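Local coordinates for putative Outer membrane protein (Helicobacter pylori, PDB 6GW5), which probably mediates attachment of the bacterium to host-cell glycans, as the adhesin domain of the Hop-family outer membrane protein SabA, at residues Ile115-Ala119 with Ser207-Pro211; Pro96-Gln100 with Gln122-Asp126; Tyr290-Glu294 with Leu317-Ile321; Val68-Val72 with Ile220-Ile224; Val22-Lys26 with Tyr397-Ile401. All coordinates share one frame; numbering follows the deposited sequence.

Interaction 1: residues Ile115-Ala119 with Ser207-Pro211; sequences IENCA and STDYP. Unlike the reference sequence in segment 207-211: Asp209 (reference Gly).
Glu116, Asn117 and Cys118 meet Thr208 and Tyr210 in a surface contact between a disulfide-tied loop and a small two-stranded antiparallel sheet, strands 188-189 and 208-209, at one end of the elongated, mainly helical adhesin domain. The loop follows helix 106-111, is tied by the disulfide of Cys118 with Cys112 and runs on into strand 119-121.

Tyr210 does most of the bridging. With CG anti to the carbonyl carbon (chi1 -55°), its ring swings out from the end of the strand and brings the phenol oxygen to the backbone of the loop. There Asn117 N gives Tyr210 OH a long, weak hydrogen bond of 3.4 Å that is nevertheless nearly straight, at 171°. Glu116 CB approaches the same end of the phenol, 3.8 Å from Tyr210 CZ and oblique to the ring, and Asn117 O comes obliquely to 3.9 Å from Tyr210 CE1.

The Asn117 amide turns back on its own segment. Its OD1 accepts from Ala119 N at 3.2 Å to make an Asx turn, the donor standing well above the carbonyl plane, while its ND2 bonds to Lys185 O.

Two carboxylates also come near each other, with Glu116 OE1 4.3 Å from Asp209 OD1. Such neighbouring like charges could make either group somewhat harder to ionise, although Asp209 OD1 also receives Tyr210 N at 2.9 Å. Thr208 turns its hydroxyl to Asn111 O and leaves its methyl for the loop, where Thr208 CG2 rests 3.6 Å from Cys118 SG.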
# COMPACT_ATOMS: atom_id res chain seq x y z
N ILE A 115 25.77 -16.52 -27.97
CA ILE A 115 26.31 -17.24 -26.81
C ILE A 115 25.30 -17.88 -25.84
O ILE A 115 25.71 -18.79 -25.11
CB ILE A 115 27.31 -16.37 -26.00
CG1 ILE A 115 26.68 -15.05 -25.52
CG2 ILE A 115 28.55 -16.06 -26.82
CD1 ILE A 115 26.16 -15.08 -24.10
N GLU A 116 24.04 -17.45 -25.85
CA GLU A 116 23.07 -17.88 -24.83
C GLU A 116 22.41 -19.18 -25.22
O GLU A 116 22.21 -19.49 -26.41
CB GLU A 116 21.97 -16.85 -24.42
CG GLU A 116 21.59 -15.86 -25.51
CD GLU A 116 22.45 -14.60 -25.50
OE1 GLU A 116 22.90 -14.12 -24.43
OE2 GLU A 116 22.71 -14.07 -26.59
N ASN A 117 22.06 -19.91 -24.16
CA ASN A 117 21.47 -21.24 -24.21
C ASN A 117 19.94 -21.21 -24.08
O ASN A 117 19.41 -20.77 -23.05
CB ASN A 117 22.04 -22.11 -23.07
CG ASN A 117 21.18 -23.31 -22.77
OD1 ASN A 117 21.00 -24.18 -23.63
ND2 ASN A 117 20.56 -23.35 -21.60
N CYS A 118 19.24 -21.76 -25.08
CA CYS A 118 17.76 -21.77 -25.09
C CYS A 118 17.16 -23.15 -24.97
O CYS A 118 16.00 -23.39 -25.39
CB CYS A 118 17.24 -21.10 -26.35
SG CYS A 118 17.93 -19.45 -26.56
N ALA A 119 17.91 -24.06 -24.38
CA ALA A 119 17.45 -25.43 -24.23
C ALA A 119 17.14 -25.66 -22.78
O ALA A 119 17.72 -25.01 -21.91
CB ALA A 119 18.51 -26.41 -24.70
N SER A 207 13.67 -10.23 -29.09
CA SER A 207 14.94 -10.56 -28.49
C SER A 207 14.91 -11.94 -27.83
O SER A 207 13.87 -12.62 -27.73
CB SER A 207 15.33 -9.47 -27.47
OG SER A 207 14.37 -9.39 -26.44
N THR A 208 16.10 -12.32 -27.39
CA THR A 208 16.35 -13.61 -26.76
C THR A 208 17.32 -13.41 -25.65
O THR A 208 18.46 -13.05 -25.88
CB THR A 208 16.89 -14.59 -27.80
OG1 THR A 208 15.87 -14.82 -28.79
CG2 THR A 208 17.26 -15.92 -27.16
N ASP A 209 16.84 -13.63 -24.42
CA ASP A 209 17.67 -13.44 -23.27
C ASP A 209 17.11 -14.21 -22.08
O ASP A 209 16.00 -14.72 -22.15
CB ASP A 209 17.82 -11.94 -22.98
CG ASP A 209 19.18 -11.56 -22.35
OD1 ASP A 209 19.90 -12.43 -21.78
OD2 ASP A 209 19.48 -10.34 -22.34
N TYR A 210 17.87 -14.33 -21.00
CA TYR A 210 17.35 -15.03 -19.79
C TYR A 210 16.16 -14.23 -19.20
O TYR A 210 16.17 -13.00 -19.26
CB TYR A 210 18.49 -15.30 -18.76
CG TYR A 210 19.65 -16.08 -19.40
CD1 TYR A 210 19.46 -17.40 -19.82
CD2 TYR A 210 20.89 -15.48 -19.64
CE1 TYR A 210 20.46 -18.11 -20.44
CE2 TYR A 210 21.91 -16.18 -20.27
CZ TYR A 210 21.68 -17.50 -20.68
OH TYR A 210 22.67 -18.25 -21.30
N PRO A 211 15.15 -14.90 -18.65
CA PRO A 211 13.95 -14.18 -18.16
C PRO A 211 14.25 -13.05 -17.18
O PRO A 211 13.58 -12.02 -17.21
CB PRO A 211 13.14 -15.26 -17.47
CG PRO A 211 13.56 -16.53 -18.11
CD PRO A 211 15.00 -16.36 -18.51

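Interaction 2: residues Pro96-Gln100 with Gln122-Asp126; sequences PASVQ and QTTYD
Val99 packs onto Gln122 and Tyr125, laying a surface loop along the first turn of helix 122-139, a helix that falls within a predicted coiled coil. The helix starts directly after strand 119-121, which pairs in parallel with strand 87-89, and the backbones of both segments bond to that neighbouring strand, Ala97 to Val88 and Gln122 to Val89. Loop and helix start are thus set against a common β element.

The two Val99 methyls go to different partners. CG2 is directed at the phenol and lies 4.0 Å from Tyr125 CE2, oblique to the ring. CG1 leans to the polar side of the helix, 3.9 Å from Gln122 NE2 and also 3.9 Å from Asp126 OD1, so that one branch covers an aromatic carbon and the other a pair of polar groups.

Tyr125, the buried member of the group, has CG anti to its backbone nitrogen (chi1 172°), which turns the ring toward Val99, with Val88 and Leu84 also against it. Gln122 stretches out along the loop, sliding past Val99 in the opposite direction, and its amide carbon CD comes to 3.7 Å from Ala97 CB. No hydrogen bond links the two segments; the amide is held from within the helix. Gln122 NE2 reaches one turn on to the syn lone pair of Asp126 OD2, a 3.0 Å bond at 149° whose acceptor sits 21° out of the amide plane.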
# COMPACT_ATOMS: atom_id res chain seq x y z
N PRO A 96 14.99 -34.33 -28.46
CA PRO A 96 13.76 -33.48 -28.30
C PRO A 96 12.61 -34.21 -27.62
O PRO A 96 12.30 -35.36 -27.95
CB PRO A 96 13.34 -33.07 -29.74
CG PRO A 96 14.42 -33.55 -30.63
CD PRO A 96 15.33 -34.47 -29.88
N ALA A 97 11.99 -33.55 -26.67
CA ALA A 97 11.06 -34.23 -25.77
C ALA A 97 9.67 -34.28 -26.39
O ALA A 97 9.30 -33.40 -27.15
CB ALA A 97 11.02 -33.52 -24.43
N SER A 98 8.91 -35.30 -26.01
CA SER A 98 7.56 -35.49 -26.53
C SER A 98 6.48 -34.48 -26.05
O SER A 98 5.33 -34.57 -26.50
CB SER A 98 7.10 -36.91 -26.16
OG SER A 98 5.83 -37.20 -26.73
N VAL A 99 6.83 -33.57 -25.13
CA VAL A 99 5.86 -32.62 -24.52
C VAL A 99 5.19 -31.62 -25.44
O VAL A 99 5.80 -31.10 -26.37
CB VAL A 99 6.47 -31.79 -23.37
CG1 VAL A 99 6.76 -32.68 -22.17
CG2 VAL A 99 7.72 -31.02 -23.81
N GLN A 100 3.94 -31.33 -25.12
CA GLN A 100 3.08 -30.47 -25.93
C GLN A 100 3.58 -29.05 -25.91
O GLN A 100 3.90 -28.53 -24.85
CB GLN A 100 1.65 -30.47 -25.37
CG GLN A 100 0.65 -29.72 -26.25
CD GLN A 100 -0.61 -30.54 -26.43
OE1 GLN A 100 -1.26 -30.92 -25.44
NE2 GLN A 100 -0.96 -30.83 -27.68
N GLN A 122 14.00 -31.70 -19.85
CA GLN A 122 12.64 -32.14 -19.59
C GLN A 122 12.35 -32.28 -18.08
O GLN A 122 11.26 -31.89 -17.64
CB GLN A 122 12.30 -33.44 -20.33
CG GLN A 122 10.82 -33.51 -20.57
CD GLN A 122 10.25 -34.82 -21.06
OE1 GLN A 122 10.75 -35.44 -22.00
NE2 GLN A 122 9.15 -35.25 -20.42
N THR A 123 13.29 -32.83 -17.32
CA THR A 123 13.20 -32.83 -15.85
C THR A 123 12.70 -31.45 -15.34
O THR A 123 11.61 -31.35 -14.74
CB THR A 123 14.60 -33.12 -15.24
OG1 THR A 123 15.03 -34.41 -15.64
CG2 THR A 123 14.59 -33.05 -13.70
N THR A 124 13.49 -30.40 -15.61
CA THR A 124 13.22 -29.09 -15.10
C THR A 124 11.87 -28.58 -15.60
O THR A 124 11.09 -28.01 -14.83
CB THR A 124 14.33 -28.11 -15.49
OG1 THR A 124 15.60 -28.55 -14.98
CG2 THR A 124 14.04 -26.73 -14.93
N TYR A 125 11.57 -28.80 -16.87
CA TYR A 125 10.33 -28.29 -17.45
C TYR A 125 9.10 -28.89 -16.80
O TYR A 125 8.09 -28.22 -16.62
CB TYR A 125 10.29 -28.51 -18.95
CG TYR A 125 8.94 -28.16 -19.57
CD1 TYR A 125 8.55 -26.82 -19.76
CD2 TYR A 125 8.03 -29.17 -19.98
CE1 TYR A 125 7.34 -26.50 -20.33
CE2 TYR A 125 6.81 -28.85 -20.54
CZ TYR A 125 6.47 -27.53 -20.70
OH TYR A 125 5.25 -27.22 -21.25
N ASP A 126 9.16 -30.18 -16.48
CA ASP A 126 7.96 -30.90 -16.04
C ASP A 126 7.54 -30.37 -14.66
O ASP A 126 6.34 -30.31 -14.36
CB ASP A 126 8.17 -32.45 -16.03
CG ASP A 126 8.15 -33.11 -17.45
OD1 ASP A 126 7.43 -32.63 -18.37
OD2 ASP A 126 8.88 -34.12 -17.66

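Interaction 3: residues Tyr290-Glu294 with Leu317-Ile321; sequences YRYLE and LNQEI
Tyr290 and Leu317 both hold CG anti to the backbone nitrogen (chi1 -179° in each), which sends the phenol and the leucine branches toward each other. The contact packs the C-terminal part of helix 287-293 against the first turn of helix 317-346, two helices that follow one another in the helical adhesin domain.

The side chains of Tyr290 and Ile321 come from opposite directions. Tyr290 CE1 lies 3.9 Å from Ile321 CD1 and equally far from Leu317 CD2, both methyls standing oblique to the ring. Leu317 CD2 also touches Leu293 CD2 at 3.8 Å, so this branch is wedged between a leucine and a tyrosine of the preceding helix. Beyond the segments, Phe282 of helix 255-283 backs Leu317 and Ile321.

On the polar side, water links the segments. Glu294, its chain bent at chi2, runs beside the Asn318 side chain. Its carboxylate oxygen Glu294 OE2 accepts from water 1 at 2.9 Å, and the same water accepts from Asn318 N. A second bridge joins backbone to backbone: Leu317 N donates to water 2 at 2.8 Å, and water 2 donates in turn to Glu294 O.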
# COMPACT_ATOMS: atom_id res chain seq x y z
N TYR A 290 4.34 -5.07 -21.14
CA TYR A 290 3.02 -5.08 -20.53
C TYR A 290 2.00 -5.36 -21.62
O TYR A 290 1.04 -6.07 -21.35
CB TYR A 290 2.67 -3.78 -19.73
CG TYR A 290 1.29 -3.89 -19.11
CD1 TYR A 290 1.11 -4.57 -17.91
CD2 TYR A 290 0.15 -3.46 -19.78
CE1 TYR A 290 -0.15 -4.77 -17.37
CE2 TYR A 290 -1.11 -3.65 -19.24
CZ TYR A 290 -1.26 -4.29 -18.03
OH TYR A 290 -2.50 -4.53 -17.47
N ARG A 291 2.24 -4.90 -22.84
CA ARG A 291 1.33 -5.24 -23.95
C ARG A 291 1.25 -6.74 -24.23
O ARG A 291 0.22 -7.22 -24.70
CB ARG A 291 1.68 -4.49 -25.21
CG ARG A 291 0.89 -3.20 -25.30
CD ARG A 291 1.34 -2.22 -26.37
NE ARG A 291 1.37 -2.81 -27.71
CZ ARG A 291 0.31 -3.18 -28.47
NH1 ARG A 291 -0.96 -3.09 -28.03
NH2 ARG A 291 0.53 -3.70 -29.71
N TYR A 292 2.34 -7.45 -24.00
CA TYR A 292 2.35 -8.89 -24.19
C TYR A 292 1.67 -9.52 -22.99
O TYR A 292 0.82 -10.40 -23.14
CB TYR A 292 3.77 -9.46 -24.33
CG TYR A 292 4.40 -9.38 -25.72
CD1 TYR A 292 4.86 -8.21 -26.22
CD2 TYR A 292 4.59 -10.54 -26.49
CE1 TYR A 292 5.46 -8.16 -27.46
CE2 TYR A 292 5.18 -10.49 -27.72
CZ TYR A 292 5.61 -9.30 -28.19
OH TYR A 292 6.22 -9.25 -29.40
N LEU A 293 2.02 -9.07 -21.80
CA LEU A 293 1.44 -9.67 -20.61
C LEU A 293 -0.12 -9.59 -20.61
O LEU A 293 -0.82 -10.54 -20.40
CB LEU A 293 2.05 -9.03 -19.40
CG LEU A 293 1.57 -9.55 -18.05
CD1 LEU A 293 2.06 -10.95 -17.78
CD2 LEU A 293 2.09 -8.61 -16.97
N GLU A 294 -0.63 -8.46 -20.99
CA GLU A 294 -2.03 -8.19 -20.89
C GLU A 294 -2.83 -8.93 -21.94
O GLU A 294 -4.04 -9.07 -21.83
CB GLU A 294 -2.18 -6.65 -21.00
CG GLU A 294 -3.58 -6.11 -20.88
CD GLU A 294 -4.30 -6.05 -22.21
OE1 GLU A 294 -3.60 -5.76 -23.22
OE2 GLU A 294 -5.53 -6.31 -22.22
N LEU A 317 -6.48 -8.59 -17.05
CA LEU A 317 -5.53 -8.02 -16.14
C LEU A 317 -5.74 -6.53 -15.91
O LEU A 317 -5.51 -6.06 -14.80
CB LEU A 317 -4.10 -8.28 -16.60
CG LEU A 317 -2.95 -7.76 -15.73
CD1 LEU A 317 -3.07 -8.24 -14.30
CD2 LEU A 317 -1.60 -8.19 -16.29
N ASN A 318 -6.12 -5.78 -16.95
CA ASN A 318 -6.30 -4.34 -16.78
C ASN A 318 -7.41 -4.05 -15.75
O ASN A 318 -7.25 -3.19 -14.89
CB ASN A 318 -6.66 -3.64 -18.08
CG ASN A 318 -5.49 -3.37 -18.97
OD1 ASN A 318 -5.58 -3.60 -20.17
ND2 ASN A 318 -4.41 -2.82 -18.44
N GLN A 319 -8.51 -4.76 -15.85
CA GLN A 319 -9.60 -4.54 -14.89
C GLN A 319 -9.16 -4.91 -13.48
O GLN A 319 -9.48 -4.23 -12.55
CB GLN A 319 -10.83 -5.34 -15.33
CG GLN A 319 -11.85 -5.63 -14.28
CD GLN A 319 -13.04 -6.31 -14.90
OE1 GLN A 319 -13.75 -5.72 -15.76
NE2 GLN A 319 -13.29 -7.56 -14.48
N GLU A 320 -8.36 -5.95 -13.32
CA GLU A 320 -7.89 -6.34 -12.00
C GLU A 320 -6.91 -5.29 -11.42
O GLU A 320 -6.89 -5.08 -10.22
CB GLU A 320 -7.27 -7.75 -12.05
CG GLU A 320 -8.29 -8.83 -12.36
CD GLU A 320 -7.68 -10.19 -12.68
OE1 GLU A 320 -6.53 -10.43 -12.37
OE2 GLU A 320 -8.39 -11.06 -13.21
N ILE A 321 -6.10 -4.66 -12.26
CA ILE A 321 -5.22 -3.63 -11.76
C ILE A 321 -6.05 -2.39 -11.37
O ILE A 321 -5.82 -1.77 -10.31
CB ILE A 321 -4.11 -3.30 -12.73
CG1 ILE A 321 -3.13 -4.48 -12.83
CG2 ILE A 321 -3.32 -2.12 -12.23
CD1 ILE A 321 -2.27 -4.43 -14.09
O HOH W 1 -6.66 -6.63 -19.62
O HOH W 2 -5.49 -9.55 -19.54

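Interaction 4: residues Val68-Val72 with Ile220-Ile224; sequences VITSV and IKAMI
Val68 O is gripped twice, by Ser71 OG at 2.9 Å and by Val72 N at 2.9 Å, and both donors reach it from the same face of its carbonyl plane. The serine hydroxyl lies between its own backbone nitrogen and carbonyl carbon (chi1 84°), the rotation that folds it back onto the preceding turn of helix 60-79. This bond satisfies a buried hydroxyl in a contact that is otherwise apolar and has no hydrogen bond across it.

The Ser71 hydroxyl oxygen also faces helix 215-240, where both branches of Ile220, CG1 and CG2, lie 3.7 Å from Ser71 OG. The methyl Ile220 CG2 also serves Val72, packing against Val72 CG2, while Ile220 CD1 reaches past the hydroxyl to 3.7 Å from Ser71 O.

One turn away, Met223 runs out fully extended beyond CG and crosses the fork of Val68 at a slant. Its sulfur rests on one methyl, Met223 SD to Val68 CG2 3.6 Å, and Met223 CB lies 3.9 Å from each of the two valine methyls. Ile224 CG1 adds a looser touch, 4.2 Å from Val68 CG1.

Further helices enclose this interface: Phe282 of helix 255-283 touches both Ser71 and Met223, Ala174 of helix 167-183 meets Ile224, and Leu135 of helix 122-139 meets Val72. The axes of the two short segments run roughly antiparallel, 143° between their directions and 10.1 Å apart at closest approach. This is mainly apolar packing of near-antiparallel helices, as in the core of a helical bundle.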
# COMPACT_ATOMS: atom_id res chain seq x y z
N VAL A 68 -2.03 -10.51 -9.18
CA VAL A 68 -0.67 -11.06 -9.20
C VAL A 68 -0.68 -12.51 -9.75
O VAL A 68 0.17 -12.87 -10.55
CB VAL A 68 0.02 -10.98 -7.82
CG1 VAL A 68 1.37 -11.69 -7.82
CG2 VAL A 68 0.24 -9.53 -7.40
N ILE A 69 -1.65 -13.31 -9.34
CA ILE A 69 -1.73 -14.67 -9.86
C ILE A 69 -2.02 -14.65 -11.33
O ILE A 69 -1.38 -15.34 -12.09
CB ILE A 69 -2.85 -15.48 -9.19
CG1 ILE A 69 -2.57 -15.72 -7.70
CG2 ILE A 69 -3.04 -16.82 -9.88
CD1 ILE A 69 -1.15 -16.13 -7.39
N THR A 70 -3.00 -13.87 -11.73
CA THR A 70 -3.27 -13.69 -13.15
C THR A 70 -1.93 -13.39 -13.89
O THR A 70 -1.61 -13.99 -14.92
CB THR A 70 -4.30 -12.55 -13.34
OG1 THR A 70 -5.60 -12.98 -12.88
CG2 THR A 70 -4.37 -12.05 -14.78
N SER A 71 -1.20 -12.41 -13.38
CA SER A 71 -0.03 -11.92 -14.06
C SER A 71 1.08 -13.01 -14.09
O SER A 71 1.84 -13.07 -15.02
CB SER A 71 0.45 -10.60 -13.42
OG SER A 71 1.26 -10.88 -12.30
N VAL A 72 1.12 -13.87 -13.08
CA VAL A 72 2.05 -14.98 -13.04
C VAL A 72 1.70 -16.01 -14.10
O VAL A 72 2.57 -16.42 -14.85
CB VAL A 72 2.11 -15.63 -11.65
CG1 VAL A 72 2.87 -16.95 -11.67
CG2 VAL A 72 2.79 -14.69 -10.67
N ILE A 220 6.95 -9.00 -11.38
CA ILE A 220 5.96 -9.96 -10.98
C ILE A 220 6.55 -10.76 -9.82
O ILE A 220 5.89 -10.94 -8.79
CB ILE A 220 5.56 -10.85 -12.14
CG1 ILE A 220 4.74 -10.05 -13.12
CG2 ILE A 220 4.70 -12.01 -11.66
CD1 ILE A 220 4.67 -10.69 -14.48
N LYS A 221 7.79 -11.20 -9.97
CA LYS A 221 8.45 -11.96 -8.92
C LYS A 221 8.48 -11.24 -7.57
O LYS A 221 8.22 -11.84 -6.53
CB LYS A 221 9.89 -12.28 -9.34
CG LYS A 221 10.55 -13.37 -8.55
CD LYS A 221 11.79 -13.88 -9.27
CE LYS A 221 12.53 -14.91 -8.42
NZ LYS A 221 13.35 -14.25 -7.36
N ALA A 222 8.80 -9.94 -7.59
CA ALA A 222 8.90 -9.13 -6.37
C ALA A 222 7.55 -8.89 -5.70
O ALA A 222 7.50 -8.58 -4.51
CB ALA A 222 9.57 -7.81 -6.66
N MET A 223 6.46 -9.05 -6.45
CA MET A 223 5.10 -8.91 -5.90
C MET A 223 4.75 -9.97 -4.88
O MET A 223 3.97 -9.71 -3.96
CB MET A 223 4.05 -9.02 -7.01
CG MET A 223 4.15 -7.94 -8.05
SD MET A 223 2.93 -8.12 -9.34
CE MET A 223 3.43 -6.77 -10.40
N ILE A 224 5.30 -11.16 -5.06
CA ILE A 224 4.85 -12.30 -4.30
C ILE A 224 5.20 -12.19 -2.82
O ILE A 224 4.32 -12.36 -1.98
CB ILE A 224 5.33 -13.62 -4.92
CG1 ILE A 224 4.67 -13.77 -6.30
CG2 ILE A 224 4.90 -14.80 -4.08
CD1 ILE A 224 5.13 -14.97 -7.10

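Interaction 5: residues Val22-Lys26 with Tyr397-Ile401; sequences VASLK and YNYQI
A helix of a predicted coiled coil, helix 3-32, is joined here to a small antiparallel β element, strands 383-384 and 400-401, through Lys26 and Val22 on the helix and the residues Tyr397-Ile401. Lys26 makes the polar link. Its ammonium nitrogen NZ donates to Tyr399 O at 2.8 Å, meeting the carbonyl almost end-on, with a C=O...N angle of 170°. The chain keeps straight as far as CG-CD and then bends at chi3 (29°), a turn that carries NZ over the loop. On its way the aliphatic part brushes the backbone, with Lys26 CG 4.0 Å from Tyr397 O and Lys26 CD 3.6 Å from Tyr399 O.

The loop curls beneath this side chain in an inverse gamma turn centred on Asn398, in which Tyr399 N bonds weakly to Tyr397 O. Asn398 OD1 lies 3.6 Å from Lys26 NZ, where its partial negative charge may mildly favour the ammonium group, while the amide nitrogen of Asn398 is engaged by Ala394 O.

One helical turn earlier the contact is apolar. Val22 CG1 lies 4.0 Å from Tyr399 CB and 4.2 Å from Ile401 CD1, the valine and tyrosine side chains meeting at about a right angle. Ile383 of the partner strand touches Val22, Tyr399 and Ile401, and the Tyr399 ring stacks on Tyr359 of helix 348-370. This is a short two-stranded antiparallel sheet packed against helix 3-32 and helix 348-370.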
# COMPACT_ATOMS: atom_id res chain seq x y z
N VAL A 22 -1.03 25.96 20.42
CA VAL A 22 -2.14 25.73 21.27
C VAL A 22 -3.40 25.45 20.46
O VAL A 22 -4.14 24.52 20.77
CB VAL A 22 -2.34 26.93 22.20
CG1 VAL A 22 -3.71 26.86 22.89
CG2 VAL A 22 -1.20 26.95 23.22
N ALA A 23 -3.63 26.25 19.41
CA ALA A 23 -4.80 26.05 18.54
C ALA A 23 -4.87 24.64 17.93
O ALA A 23 -5.96 24.03 17.82
CB ALA A 23 -4.82 27.08 17.42
N SER A 24 -3.71 24.13 17.55
CA SER A 24 -3.63 22.85 16.91
C SER A 24 -3.83 21.73 17.94
O SER A 24 -4.55 20.79 17.69
CB SER A 24 -2.30 22.73 16.17
OG SER A 24 -2.22 21.51 15.49
N LEU A 25 -3.16 21.84 19.09
CA LEU A 25 -3.41 20.95 20.23
C LEU A 25 -4.91 20.89 20.71
O LEU A 25 -5.42 19.82 21.01
CB LEU A 25 -2.47 21.29 21.38
CG LEU A 25 -1.03 20.84 21.08
CD1 LEU A 25 -0.12 21.46 22.11
CD2 LEU A 25 -0.83 19.31 21.07
N LYS A 26 -5.61 22.01 20.72
CA LYS A 26 -7.01 21.97 21.10
C LYS A 26 -7.76 21.03 20.19
O LYS A 26 -8.56 20.21 20.62
CB LYS A 26 -7.66 23.33 21.08
CG LYS A 26 -7.05 24.27 22.09
CD LYS A 26 -7.63 25.69 22.07
CE LYS A 26 -9.08 25.78 21.63
NZ LYS A 26 -9.49 27.19 21.76
N TYR A 397 -8.66 22.43 29.08
CA TYR A 397 -7.68 22.63 28.03
C TYR A 397 -8.16 23.60 26.94
O TYR A 397 -7.45 23.87 26.00
CB TYR A 397 -7.29 21.26 27.46
CG TYR A 397 -6.76 20.29 28.51
CD1 TYR A 397 -5.55 20.56 29.20
CD2 TYR A 397 -7.45 19.10 28.82
CE1 TYR A 397 -5.05 19.66 30.15
CE2 TYR A 397 -6.97 18.21 29.76
CZ TYR A 397 -5.78 18.49 30.42
OH TYR A 397 -5.35 17.59 31.34
N ASN A 398 -9.33 24.20 27.15
CA ASN A 398 -9.95 25.02 26.16
C ASN A 398 -9.49 26.47 26.24
O ASN A 398 -10.24 27.37 26.51
CB ASN A 398 -11.43 24.87 26.33
CG ASN A 398 -12.21 25.42 25.17
OD1 ASN A 398 -11.69 25.61 24.07
ND2 ASN A 398 -13.49 25.65 25.40
N TYR A 399 -8.22 26.69 25.98
CA TYR A 399 -7.63 28.02 26.12
C TYR A 399 -8.25 28.97 25.12
O TYR A 399 -8.57 28.55 24.03
CB TYR A 399 -6.13 27.97 25.89
CG TYR A 399 -5.45 27.16 26.94
CD1 TYR A 399 -5.21 27.71 28.19
CD2 TYR A 399 -5.06 25.85 26.71
CE1 TYR A 399 -4.62 26.96 29.19
CE2 TYR A 399 -4.45 25.09 27.69
CZ TYR A 399 -4.25 25.64 28.93
OH TYR A 399 -3.64 24.90 29.90
N GLN A 400 -8.43 30.24 25.50
CA GLN A 400 -8.93 31.25 24.55
C GLN A 400 -7.83 32.14 24.18
O GLN A 400 -7.14 32.68 25.02
CB GLN A 400 -10.11 32.08 25.08
CG GLN A 400 -11.36 31.24 25.40
CD GLN A 400 -11.85 30.25 24.29
OE1 GLN A 400 -11.70 29.03 24.40
NE2 GLN A 400 -12.48 30.79 23.25
N ILE A 401 -7.62 32.24 22.89
CA ILE A 401 -6.69 33.18 22.33
C ILE A 401 -7.48 34.36 21.80
O ILE A 401 -8.33 34.21 20.92
CB ILE A 401 -5.91 32.52 21.18
CG1 ILE A 401 -5.06 31.36 21.72
CG2 ILE A 401 -5.04 33.55 20.43
CD1 ILE A 401 -4.93 30.24 20.75

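How the interactions relate
Interactions 3 and 4 form one continuous patch in the helical part of the domain, their centres about 12 Å apart. Glu320 OE1 probably hydrogen-bonds Thr70 OG1, and Leu293 packs on both Ser71 and Ile220. Interactions 1 and 2 lie farther toward one end, centres about 18 Å apart, their segments alternating along the chain and adjoining where residues 115-119 run into the helix that starts at 122. Interaction 5 sits on the opposite side of the chain's centre from interactions 1, 2 and 3, about 74 Å from interaction 2 between centres. Pairing residues near the two chain ends, it encloses all the others in sequence, consistent with this end leading to the rest of the outer membrane protein.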